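Local atomic coordinates of glycosyltransferase (PDB entry 2IUY), a protein that probably transfers a sugar from a nucleotide-activated donor during avilamycin A biosynthesis, as a retaining glycosyltransferase of family GT4. Residues A[164-169]-A[190-195]; A[176-181]-A[203-208]; A[194-199]-A[217-222]; A[235-240]-A[256-261]. One frame throughout, in Å; residues are numbered along the deposited sequence.

How the contacts relate
All four contacts belong to the UDP-binding Rossmann-like domain of this GT-B enzyme. Contact 1 is the buried parallel pairing of strands 165-168 and 191-194, held by backbone hydrogen bonds. Contacts 2 and 4 are apolar and buried: contact 2 joins helices 177-187 and 200-210 on the sheet face that carries Phe167 and Leu191, whereas contact 4 sets helix 256-263 against strand 234-237, the neighbour of 165-168. Contact 3 is only partly buried; it shares Ala194 and Gly195 with contact 1 and joins two loops through close backbone approaches and a bridging water. Contacts 3 and 4 do not touch, yet contact 3 holds one UDP-binding residue and contact 4 three.

Contact 1 of 4, residues A[164-169]-A[190-195]; sequences FLLFMG and RLVLAG
Leu166 and Phe167 both carry CG anti to the backbone N (chi1 174° and 172°), beside the carbonyl carbon, and the alternation of the strand puts them on opposite faces of the sheet as two parallel strands, 165-168 and 191-194, run side by side. These are the first two strands of a Rossmann-like beta-alpha-beta unit, with helix 177-187 as the crossover. The pairing zigzags: Leu165 N donates to Arg190 O and its own carbonyl accepts from Val192 N, and then Phe167 N and Phe167 O do the same with Val192 O and Ala194 N. The bond from Phe167 N to Val192 O is the straightest, 2.8 Å long and nearly along the C=O axis, whereas Leu165 N lies above the carbonyl plane of Arg190. At the end of the pairing Gly169 N makes only a weak bond to Ala194 O.

On the face shared with helix 177-187, Phe167 crosses Leu193 obliquely, its CD2 lying 3.5 Å from Leu193 CD2. Leu191 CD1 lies against Phe167 CB at 3.9 Å, so the ring and two leucine branches form a continuous apolar surface on which Ala177, Ala180 and Ala184 rest. The other face belongs to Leu166, Met168, Val192 and Ala194. Here Leu166 CD1 reaches Val192 CG1 at 3.9 Å and also touches Ala194 CB. Met168, a selenomethionine, bends at chi3 and extends its methyl toward Ala194, close to the UDP-binding residues Val220 and Arg225. Phe164, with CG in the crowded position between N and the carbonyl carbon, brings ring atom CD1 obliquely to within 3.7 Å of Val192 CG2.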
loop_
_atom_site.group_PDB
_atom_site.type_symbol
_atom_site.label_atom_id
_atom_site.label_comp_id
_atom_site.label_asym_id
_atom_site.label_seq_id
_atom_site.Cartn_x
_atom_site.Cartn_y
_atom_site.Cartn_z
ATOM N N PHE A 164 -0.011 22.809 3.499
ATOM C CA PHE A 164 0.171 22.153 2.191
ATOM C C PHE A 164 -0.722 20.899 2.070
ATOM O O PHE A 164 -0.966 20.218 3.079
ATOM C CB PHE A 164 1.656 21.861 1.916
ATOM C CG PHE A 164 2.270 20.748 2.793
ATOM C CD1 PHE A 164 2.136 19.384 2.448
ATOM C CD2 PHE A 164 2.995 21.072 3.944
ATOM C CE1 PHE A 164 2.698 18.386 3.232
ATOM C CE2 PHE A 164 3.539 20.076 4.740
ATOM C CZ PHE A 164 3.384 18.729 4.393
ATOM N N LEU A 165 -1.217 20.625 0.853
ATOM C CA LEU A 165 -1.828 19.305 0.509
ATOM C C LEU A 165 -0.696 18.359 0.060
ATOM O O LEU A 165 0.416 18.826 -0.187
ATOM C CB LEU A 165 -2.913 19.437 -0.544
ATOM C CG LEU A 165 -4.049 20.441 -0.227
ATOM C CD1 LEU A 165 -5.183 20.466 -1.308
ATOM C CD2 LEU A 165 -4.634 20.200 1.164
ATOM N N LEU A 166 -0.928 17.057 0.036
ATOM C CA LEU A 166 0.195 16.141 -0.160
ATOM C C LEU A 166 -0.175 15.046 -1.127
ATOM O O LEU A 166 -1.196 14.386 -0.940
ATOM C CB LEU A 166 0.666 15.497 1.148
ATOM C CG LEU A 166 1.755 14.416 1.012
ATOM C CD1 LEU A 166 3.111 14.996 0.593
ATOM C CD2 LEU A 166 1.927 13.653 2.347
ATOM N N PHE A 167 0.663 14.866 -2.158
ATOM C CA PHE A 167 0.508 13.742 -3.032
ATOM C C PHE A 167 1.734 12.857 -2.806
ATOM O O PHE A 167 2.851 13.337 -2.876
ATOM C CB PHE A 167 0.384 14.197 -4.504
ATOM C CG PHE A 167 0.421 13.071 -5.479
ATOM C CD1 PHE A 167 -0.767 12.546 -6.010
ATOM C CD2 PHE A 167 1.658 12.515 -5.883
ATOM C CE1 PHE A 167 -0.718 11.452 -6.932
ATOM C CE2 PHE A 167 1.704 11.443 -6.789
ATOM C CZ PHE A 167 0.493 10.925 -7.311
HETATM N N MSE A 168 1.510 11.575 -2.534
HETATM C CA MSE A 168 2.602 10.682 -2.228
HETATM C C MSE A 168 2.481 9.381 -3.006
HETATM O O MSE A 168 1.649 8.510 -2.681
HETATM C CB MSE A 168 2.708 10.435 -0.702
HETATM C CG MSE A 168 3.884 9.536 -0.398
HETATM SE SE MSE A 168 4.217 9.385 1.466
HETATM C CE MSE A 168 5.177 11.067 1.698
ATOM N N GLY A 169 3.279 9.268 -4.059
ATOM C CA GLY A 169 3.337 8.082 -4.891
ATOM C C GLY A 169 4.122 8.389 -6.168
ATOM O O GLY A 169 4.737 9.450 -6.298
ATOM N N ARG A 190 -0.979 24.840 -1.779
ATOM C CA ARG A 190 0.211 24.171 -2.266
ATOM C C ARG A 190 0.007 22.640 -2.245
ATOM O O ARG A 190 -0.747 22.113 -1.443
ATOM C CB ARG A 190 1.422 24.622 -1.448
ATOM C CG ARG A 190 1.599 26.142 -1.489
ATOM C CD ARG A 190 1.743 26.670 -2.962
ATOM N NE ARG A 190 1.345 28.081 -3.062
ATOM C CZ ARG A 190 0.202 28.537 -3.596
ATOM N NH1 ARG A 190 -0.687 27.708 -4.130
ATOM N NH2 ARG A 190 -0.050 29.847 -3.609
ATOM N N LEU A 191 0.616 21.975 -3.213
ATOM C CA LEU A 191 0.675 20.549 -3.309
ATOM C C LEU A 191 2.149 20.131 -3.371
ATOM O O LEU A 191 2.852 20.384 -4.366
ATOM C CB LEU A 191 -0.059 20.055 -4.555
ATOM C CG LEU A 191 0.005 18.533 -4.778
ATOM C CD1 LEU A 191 -0.888 17.813 -3.793
ATOM C CD2 LEU A 191 -0.384 18.197 -6.223
ATOM N N VAL A 192 2.590 19.473 -2.294
ATOM C CA VAL A 192 3.832 18.722 -2.312
ATOM C C VAL A 192 3.665 17.409 -3.089
ATOM O O VAL A 192 2.757 16.609 -2.815
ATOM C CB VAL A 192 4.330 18.484 -0.874
ATOM C CG1 VAL A 192 5.573 17.635 -0.868
ATOM C CG2 VAL A 192 4.615 19.823 -0.229
ATOM N N LEU A 193 4.499 17.249 -4.109
ATOM C CA LEU A 193 4.545 16.050 -4.899
ATOM C C LEU A 193 5.728 15.238 -4.434
ATOM O O LEU A 193 6.877 15.482 -4.865
ATOM C CB LEU A 193 4.713 16.362 -6.381
ATOM C CG LEU A 193 3.542 16.736 -7.260
ATOM C CD1 LEU A 193 4.143 17.074 -8.619
ATOM C CD2 LEU A 193 2.665 15.550 -7.420
ATOM N N ALA A 194 5.433 14.296 -3.538
ATOM C CA ALA A 194 6.434 13.445 -2.926
ATOM C C ALA A 194 6.423 11.999 -3.474
ATOM O O ALA A 194 5.661 11.134 -3.021
ATOM C CB ALA A 194 6.264 13.442 -1.427
ATOM N N GLY A 195 7.316 11.733 -4.408
ATOM C CA GLY A 195 7.516 10.401 -4.948
ATOM C C GLY A 195 8.315 10.525 -6.230
ATOM O O GLY A 195 8.607 11.657 -6.670
#

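Contact 2 of 4, residues A[176-181]-A[203-208]; sequences GALEAA and FDEITR
Ile206 is the centre of this contact, and its CD1, CG1 and CG2 each meet a different residue of helix 177-187. CD1 approaches Ala177 CB at 3.8 Å, CG1 lies 3.8 Å from Leu178 CD1, and CG2 stands 4.2 Å from Ala181 CB. The leucine and isoleucine slide past each other in opposite directions: Leu178 holds CG anti to the backbone N (chi1 175°), while Ile206 places CG1 anti to its carbonyl carbon (chi1 -64°). The two alanines, one helical turn apart, leave room for the larger side chain between the helices, whose local axes run nearly parallel, 8° apart, and approach to 9.9 Å.

At the margin, extended Glu205 crosses Leu178 at about a right angle, and its OE2 comes within 4.0 Å of Leu178 CD2. That oxygen is engaged in a salt bridge with Arg209, which also touches Leu178.

Farther out, Gly176 occupies the N-cap position, and the amide of Leu178 is hydrogen-bonded to the hydroxyl of Tyr202, tying the start of one helix to the other. Val214 of the adjoining strand backs both Ala181 and Ile206, while Leu193 and Leu191 of strand 191-194 support the alanines. No hydrogen bond links the two segments directly, so their own contact rests on methyl and methylene packing, with charge confined to its edge.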
loop_
_atom_site.group_PDB
_atom_site.type_symbol
_atom_site.label_atom_id
_atom_site.label_comp_id
_atom_site.label_asym_id
_atom_site.label_seq_id
_atom_site.Cartn_x
_atom_site.Cartn_y
_atom_site.Cartn_z
ATOM N N GLY A 176 -2.894 10.047 -10.885
ATOM C CA GLY A 176 -3.673 11.274 -10.809
ATOM C C GLY A 176 -2.905 12.433 -10.175
ATOM O O GLY A 176 -3.513 13.279 -9.522
ATOM N N ALA A 177 -1.596 12.492 -10.384
ATOM C CA ALA A 177 -0.779 13.626 -9.899
ATOM C C ALA A 177 -1.303 14.955 -10.454
ATOM O O ALA A 177 -1.370 15.974 -9.738
ATOM C CB ALA A 177 0.724 13.431 -10.243
ATOM N N LEU A 178 -1.659 14.932 -11.731
ATOM C CA LEU A 178 -2.142 16.124 -12.434
ATOM C C LEU A 178 -3.456 16.599 -11.870
ATOM O O LEU A 178 -3.651 17.777 -11.572
ATOM C CB LEU A 178 -2.279 15.846 -13.945
ATOM C CG LEU A 178 -2.916 17.040 -14.711
ATOM C CD1 LEU A 178 -1.870 18.157 -14.851
ATOM C CD2 LEU A 178 -3.377 16.617 -16.053
ATOM N N GLU A 179 -4.361 15.663 -11.689
ATOM C CA GLU A 179 -5.652 15.950 -11.049
ATOM C C GLU A 179 -5.553 16.419 -9.601
ATOM O O GLU A 179 -6.345 17.230 -9.158
ATOM C CB GLU A 179 -6.556 14.721 -11.171
ATOM C CG GLU A 179 -6.982 14.427 -12.637
ATOM C CD GLU A 179 -5.937 13.674 -13.474
ATOM O OE1 GLU A 179 -4.882 13.203 -12.954
ATOM O OE2 GLU A 179 -6.167 13.538 -14.690
ATOM N N ALA A 180 -4.602 15.891 -8.859
ATOM C CA ALA A 180 -4.293 16.374 -7.524
ATOM C C ALA A 180 -3.764 17.826 -7.589
ATOM O O ALA A 180 -4.097 18.677 -6.726
ATOM C CB ALA A 180 -3.274 15.457 -6.879
ATOM N N ALA A 181 -2.941 18.129 -8.594
ATOM C CA ALA A 181 -2.487 19.543 -8.766
ATOM C C ALA A 181 -3.712 20.443 -8.998
ATOM O O ALA A 181 -3.860 21.486 -8.330
ATOM C CB ALA A 181 -1.458 19.678 -9.917
ATOM N N PHE A 203 5.353 14.953 -15.996
ATOM C CA PHE A 203 5.883 15.912 -15.014
ATOM C C PHE A 203 5.888 17.329 -15.589
ATOM O O PHE A 203 5.427 18.253 -14.925
ATOM C CB PHE A 203 7.300 15.527 -14.601
ATOM C CG PHE A 203 7.935 16.469 -13.586
ATOM C CD1 PHE A 203 7.757 16.276 -12.222
ATOM C CD2 PHE A 203 8.746 17.517 -14.002
ATOM C CE1 PHE A 203 8.373 17.132 -11.303
ATOM C CE2 PHE A 203 9.362 18.374 -13.087
ATOM C CZ PHE A 203 9.185 18.169 -11.742
ATOM N N ASP A 204 6.375 17.479 -16.827
ATOM C CA ASP A 204 6.417 18.784 -17.507
ATOM C C ASP A 204 5.048 19.452 -17.728
ATOM O O ASP A 204 4.920 20.681 -17.640
ATOM C CB ASP A 204 7.232 18.716 -18.803
ATOM C CG ASP A 204 8.736 18.622 -18.536
ATOM O OD1 ASP A 204 9.163 18.666 -17.349
ATOM O OD2 ASP A 204 9.491 18.457 -19.513
ATOM N N GLU A 205 4.036 18.631 -18.002
ATOM C CA GLU A 205 2.668 19.111 -18.182
ATOM C C GLU A 205 2.074 19.668 -16.864
ATOM O O GLU A 205 1.353 20.708 -16.834
ATOM C CB GLU A 205 1.771 17.962 -18.714
ATOM C CG GLU A 205 0.297 18.386 -19.026
ATOM C CD GLU A 205 -0.662 17.177 -19.241
ATOM O OE1 GLU A 205 -0.254 15.984 -19.023
ATOM O OE2 GLU A 205 -1.834 17.436 -19.640
ATOM N N ILE A 206 2.341 18.947 -15.779
ATOM C CA ILE A 206 1.926 19.379 -14.453
ATOM C C ILE A 206 2.608 20.716 -14.085
ATOM O O ILE A 206 1.989 21.605 -13.524
ATOM C CB ILE A 206 2.284 18.289 -13.392
ATOM C CG1 ILE A 206 1.491 16.982 -13.652
ATOM C CG2 ILE A 206 2.070 18.817 -11.956
ATOM C CD1 ILE A 206 2.067 15.738 -12.952
ATOM N N THR A 207 3.891 20.845 -14.413
ATOM C CA THR A 207 4.609 22.063 -14.021
ATOM C C THR A 207 4.133 23.247 -14.891
ATOM O O THR A 207 3.906 24.333 -14.386
ATOM C CB THR A 207 6.159 21.858 -13.986
ATOM O OG1 THR A 207 6.602 21.309 -15.222
ATOM C CG2 THR A 207 6.549 20.853 -12.925
ATOM N N ARG A 208 3.901 22.983 -16.173
ATOM C CA ARG A 208 3.284 23.947 -17.084
ATOM C C ARG A 208 1.918 24.452 -16.609
ATOM O O ARG A 208 1.667 25.651 -16.542
ATOM C CB ARG A 208 3.179 23.329 -18.491
ATOM C CG ARG A 208 2.539 24.238 -19.517
ATOM C CD ARG A 208 2.467 23.623 -20.931
ATOM N NE ARG A 208 1.459 22.561 -21.094
ATOM C CZ ARG A 208 0.146 22.741 -21.258
ATOM N NH1 ARG A 208 -0.393 23.961 -21.254
ATOM N NH2 ARG A 208 -0.638 21.685 -21.410
#

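Contact 3 of 4, residues A[194-199]-A[217-222]; sequences AGPAWE and IGEVGG
Strands 191-194 and 214-216 run out into loops that approach closely at two glycines, with Gly195 N 3.1 Å from Gly218 O and the CA atoms of Gly195 and Glu219 3.9 Å apart. The backbone of Gly195 is almost fully extended, and Gly218 adopts a positive phi of 80°. A water bridges the pair, donating to Gly195 O at 2.9 Å and accepting from Gly218 N at 3.1 Å, so that a carbonyl and an amide are joined through solvent.

The apolar part of the contact gathers on Ala194 CB. Ile217, with CG1 in the crowded position between backbone N and carbonyl carbon (chi1 57°), extends CD1 to 3.8 Å from that methyl. Val220 straddles the same carbon, its CG1 and CG2 each 3.9 Å from Ala194 CB. Farther along, Pro196 lies beside Glu219, and its CB covers one face of the Trp198 ring, offset toward the rim. Glu219 is extended to its carboxylate, where OE2 accepts a hydrogen bond from the backbone N of Tyr29, a UDP-binding residue. Val220 is itself a residue of the UDP site, and a MES molecule, probably from the crystallisation liquor, lies next to it and is hydrogen-bonded to Gly221 N.

The contact thus lies at the C-terminal ends of the parallel strands, where Rossmann-like domains commonly bind nucleotides: Ile217 and Val220 pack on helix 222-231 through Leu228, Met168 of strand 165-168 meets Val220, and helix 200-210 follows Glu199.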
loop_
_atom_site.group_PDB
_atom_site.type_symbol
_atom_site.label_atom_id
_atom_site.label_comp_id
_atom_site.label_asym_id
_atom_site.label_seq_id
_atom_site.Cartn_x
_atom_site.Cartn_y
_atom_site.Cartn_z
ATOM N N ALA A 194 5.433 14.296 -3.538
ATOM C CA ALA A 194 6.434 13.445 -2.926
ATOM C C ALA A 194 6.423 11.999 -3.474
ATOM O O ALA A 194 5.661 11.134 -3.021
ATOM C CB ALA A 194 6.264 13.442 -1.427
ATOM N N GLY A 195 7.316 11.733 -4.408
ATOM C CA GLY A 195 7.516 10.401 -4.948
ATOM C C GLY A 195 8.315 10.525 -6.230
ATOM O O GLY A 195 8.607 11.657 -6.670
ATOM N N PRO A 196 8.675 9.363 -6.833
ATOM C CA PRO A 196 9.454 9.377 -8.049
ATOM C C PRO A 196 8.662 9.947 -9.234
ATOM O O PRO A 196 7.547 9.522 -9.511
ATOM C CB PRO A 196 9.831 7.907 -8.261
ATOM C CG PRO A 196 8.824 7.128 -7.538
ATOM C CD PRO A 196 8.360 7.990 -6.386
ATOM N N ALA A 197 9.258 10.927 -9.899
ATOM C CA ALA A 197 8.652 11.587 -11.061
ATOM C C ALA A 197 9.552 11.230 -12.226
ATOM O O ALA A 197 10.428 12.009 -12.598
ATOM C CB ALA A 197 8.610 13.112 -10.872
ATOM N N TRP A 198 9.348 10.045 -12.770
ATOM C CA TRP A 198 10.225 9.513 -13.804
ATOM C C TRP A 198 9.676 9.722 -15.234
ATOM O O TRP A 198 10.376 9.400 -16.203
ATOM C CB TRP A 198 10.419 8.007 -13.569
ATOM C CG TRP A 198 11.166 7.645 -12.278
ATOM C CD1 TRP A 198 11.740 8.513 -11.387
ATOM C CD2 TRP A 198 11.467 6.322 -11.809
ATOM N NE1 TRP A 198 12.361 7.807 -10.382
ATOM C CE2 TRP A 198 12.206 6.462 -10.609
ATOM C CE3 TRP A 198 11.167 5.032 -12.277
ATOM C CZ2 TRP A 198 12.643 5.357 -9.847
ATOM C CZ3 TRP A 198 11.628 3.916 -11.531
ATOM C CH2 TRP A 198 12.355 4.099 -10.325
ATOM N N GLU A 199 8.438 10.216 -15.356
ATOM C CA GLU A 199 7.772 10.409 -16.657
ATOM C C GLU A 199 7.819 11.881 -16.999
ATOM O O GLU A 199 6.988 12.639 -16.510
ATOM C CB GLU A 199 6.341 9.891 -16.606
ATOM C CG GLU A 199 6.370 8.395 -16.335
ATOM C CD GLU A 199 5.017 7.732 -16.168
ATOM O OE1 GLU A 199 4.046 8.053 -16.897
ATOM O OE2 GLU A 199 4.965 6.837 -15.300
ATOM N N ILE A 217 9.250 17.248 -4.932
ATOM C CA ILE A 217 10.417 17.050 -4.068
ATOM C C ILE A 217 11.141 15.746 -4.364
ATOM O O ILE A 217 12.221 15.492 -3.859
ATOM C CB ILE A 217 10.047 17.221 -2.567
ATOM C CG1 ILE A 217 8.922 16.276 -2.140
ATOM C CG2 ILE A 217 9.546 18.629 -2.300
ATOM C CD1 ILE A 217 9.003 15.935 -0.664
ATOM N N GLY A 218 10.549 14.942 -5.241
ATOM C CA GLY A 218 11.122 13.677 -5.634
ATOM C C GLY A 218 10.851 12.606 -4.586
ATOM O O GLY A 218 10.076 12.822 -3.642
ATOM N N GLU A 219 11.499 11.451 -4.773
ATOM C CA GLU A 219 11.286 10.282 -3.925
ATOM C C GLU A 219 11.575 10.670 -2.476
ATOM O O GLU A 219 12.545 11.362 -2.194
ATOM C CB GLU A 219 12.182 9.124 -4.393
ATOM C CG GLU A 219 11.868 7.735 -3.788
ATOM C CD GLU A 219 12.788 6.651 -4.306
ATOM O OE1 GLU A 219 13.275 6.732 -5.471
ATOM O OE2 GLU A 219 13.014 5.697 -3.550
ATOM N N VAL A 220 10.704 10.252 -1.573
ATOM C CA VAL A 220 10.921 10.468 -0.148
ATOM C C VAL A 220 10.944 9.125 0.591
ATOM O O VAL A 220 10.550 8.078 0.031
ATOM C CB VAL A 220 9.842 11.382 0.510
ATOM C CG1 VAL A 220 9.881 12.781 -0.070
ATOM C CG2 VAL A 220 8.446 10.764 0.366
ATOM N N GLY A 221 11.396 9.164 1.838
ATOM C CA GLY A 221 11.498 7.956 2.630
ATOM C C GLY A 221 11.927 8.299 4.035
ATOM O O GLY A 221 12.138 9.494 4.381
ATOM N N GLY A 222 12.057 7.254 4.849
ATOM C CA GLY A 222 12.585 7.411 6.205
ATOM C C GLY A 222 11.762 8.356 7.027
ATOM O O GLY A 222 10.536 8.344 6.941
HETATM O O HOH W 1 8.135 14.481 -7.208
#

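Contact 4 of 4, residues A[235-240]-A[256-261]; sequences VLAMSQ and TVVSEA
Val235 and Val257 point at each other tip to tip, the former from strand 234-237 and the latter from the opening turn of helix 256-263. Val235 CG1, anti to its backbone N (chi1 160°), faces Val257 CG2, also anti to N, across 4.1 Å. The second branch of Val235, CG2, is anti to the carbonyl carbon and comes tightly against Ala261 CB at 3.5 Å, one turn farther along the helix. Ala237, two residues on from Val235 and on the same face of the strand, directs its methyl to Val257 CG1 at 4.1 Å and more loosely to Val258 CG2. Val257 therefore divides its branches between two strand residues. Helix and strand run nearly antiparallel, at 162°, as expected within a beta-alpha-beta unit, and the axes of the two segments approach to 9.1 Å, with short side chains between them.

The helix start carries the UDP-binding residues Thr256, Val257 and Glu260. Thr256 O accepts from both Glu260 N and Ser259 OG, the hydroxyl lying in the carbonyl plane on a lone pair at 3.0 Å. Glu260 forms a salt bridge with Arg225 and a hydrogen bond with Tyr152, which fix its carboxylate.

Strand 234-237 lies between strands 165-168 and 268-270: Leu166 flanks Val235 on one side, backbone bonds to Val269 on the other, while Leu236 faces helix 177-187 across the sheet and Val258 packs on helix 276-279.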
loop_
_atom_site.group_PDB
_atom_site.type_symbol
_atom_site.label_atom_id
_atom_site.label_comp_id
_atom_site.label_asym_id
_atom_site.label_seq_id
_atom_site.Cartn_x
_atom_site.Cartn_y
_atom_site.Cartn_z
ATOM N N VAL A 235 -4.198 14.509 2.375
ATOM C CA VAL A 235 -3.525 13.727 1.334
ATOM C C VAL A 235 -4.522 13.552 0.199
ATOM O O VAL A 235 -5.705 13.397 0.437
ATOM C CB VAL A 235 -3.017 12.358 1.906
ATOM C CG1 VAL A 235 -2.762 11.335 0.784
ATOM C CG2 VAL A 235 -1.737 12.596 2.762
ATOM N N LEU A 236 -4.030 13.598 -1.024
ATOM C CA LEU A 236 -4.832 13.487 -2.228
ATOM C C LEU A 236 -4.441 12.170 -2.906
ATOM O O LEU A 236 -3.276 11.965 -3.321
ATOM C CB LEU A 236 -4.547 14.683 -3.152
ATOM C CG LEU A 236 -4.651 16.112 -2.584
ATOM C CD1 LEU A 236 -4.547 17.186 -3.748
ATOM C CD2 LEU A 236 -5.945 16.345 -1.769
ATOM N N ALA A 237 -5.402 11.261 -2.961
ATOM C CA ALA A 237 -5.216 9.952 -3.605
ATOM C C ALA A 237 -6.142 9.924 -4.808
ATOM O O ALA A 237 -7.326 9.624 -4.688
ATOM C CB ALA A 237 -5.573 8.833 -2.612
HETATM N N MSE A 238 -5.598 10.253 -5.979
HETATM C CA MSE A 238 -6.432 10.673 -7.131
HETATM C C MSE A 238 -6.306 9.754 -8.315
HETATM O O MSE A 238 -6.316 10.213 -9.443
HETATM C CB MSE A 238 -6.028 12.095 -7.556
HETATM C CG MSE A 238 -6.046 13.136 -6.430
HETATM SE SE MSE A 238 -7.776 13.462 -5.678
HETATM C CE MSE A 238 -8.536 14.528 -7.181
ATOM N N SER A 239 -6.227 8.452 -8.045
ATOM C CA SER A 239 -6.060 7.450 -9.073
ATOM C C SER A 239 -7.167 7.640 -10.107
ATOM O O SER A 239 -8.296 7.979 -9.753
ATOM C CB SER A 239 -6.031 6.034 -8.484
ATOM O OG SER A 239 -4.889 5.853 -7.650
ATOM N N GLN A 240 -6.808 7.467 -11.380
ATOM C CA GLN A 240 -7.690 7.774 -12.496
ATOM C C GLN A 240 -8.009 6.508 -13.269
ATOM O O GLN A 240 -7.196 5.594 -13.382
ATOM C CB GLN A 240 -7.044 8.824 -13.437
ATOM C CG GLN A 240 -6.765 10.200 -12.778
ATOM C CD GLN A 240 -8.030 10.963 -12.373
ATOM O OE1 GLN A 240 -8.909 11.220 -13.199
ATOM N NE2 GLN A 240 -8.095 11.379 -11.103
ATOM N N THR A 256 -2.165 2.034 -0.266
ATOM C CA THR A 256 -1.524 2.043 1.028
ATOM C C THR A 256 -1.471 3.479 1.612
ATOM O O THR A 256 -1.620 3.670 2.809
ATOM C CB THR A 256 -0.092 1.427 0.879
ATOM O OG1 THR A 256 0.497 1.200 2.192
ATOM C CG2 THR A 256 0.792 2.347 0.060
ATOM N N VAL A 257 -1.319 4.495 0.753
ATOM C CA VAL A 257 -1.195 5.890 1.242
ATOM C C VAL A 257 -2.421 6.337 2.039
ATOM O O VAL A 257 -2.303 7.195 2.882
ATOM C CB VAL A 257 -0.933 6.924 0.081
ATOM C CG1 VAL A 257 -2.249 7.262 -0.702
ATOM C CG2 VAL A 257 -0.225 8.181 0.623
ATOM N N VAL A 258 -3.584 5.732 1.777
ATOM C CA VAL A 258 -4.816 6.080 2.501
ATOM C C VAL A 258 -4.705 5.728 4.006
ATOM O O VAL A 258 -4.974 6.576 4.886
ATOM C CB VAL A 258 -6.085 5.416 1.865
ATOM C CG1 VAL A 258 -7.391 5.687 2.722
ATOM C CG2 VAL A 258 -6.336 5.924 0.452
ATOM N N SER A 259 -4.319 4.477 4.292
ATOM C CA SER A 259 -4.175 4.012 5.674
ATOM C C SER A 259 -3.022 4.718 6.364
ATOM O O SER A 259 -3.092 5.013 7.565
ATOM C CB SER A 259 -4.037 2.463 5.752
ATOM O OG SER A 259 -2.910 2.049 4.999
ATOM N N GLU A 260 -1.967 5.005 5.594
ATOM C CA GLU A 260 -0.775 5.728 6.074
ATOM C C GLU A 260 -1.077 7.160 6.482
ATOM O O GLU A 260 -0.677 7.573 7.557
ATOM C CB GLU A 260 0.354 5.686 5.040
ATOM C CG GLU A 260 0.861 4.252 4.956
ATOM C CD GLU A 260 2.118 4.082 4.173
ATOM O OE1 GLU A 260 2.099 4.388 2.975
ATOM O OE2 GLU A 260 3.128 3.613 4.774
ATOM N N ALA A 261 -1.762 7.904 5.620
ATOM C CA ALA A 261 -2.173 9.251 5.969
ATOM C C ALA A 261 -3.022 9.230 7.223
ATOM O O ALA A 261 -2.737 9.928 8.166
ATOM C CB ALA A 261 -2.916 9.928 4.759
#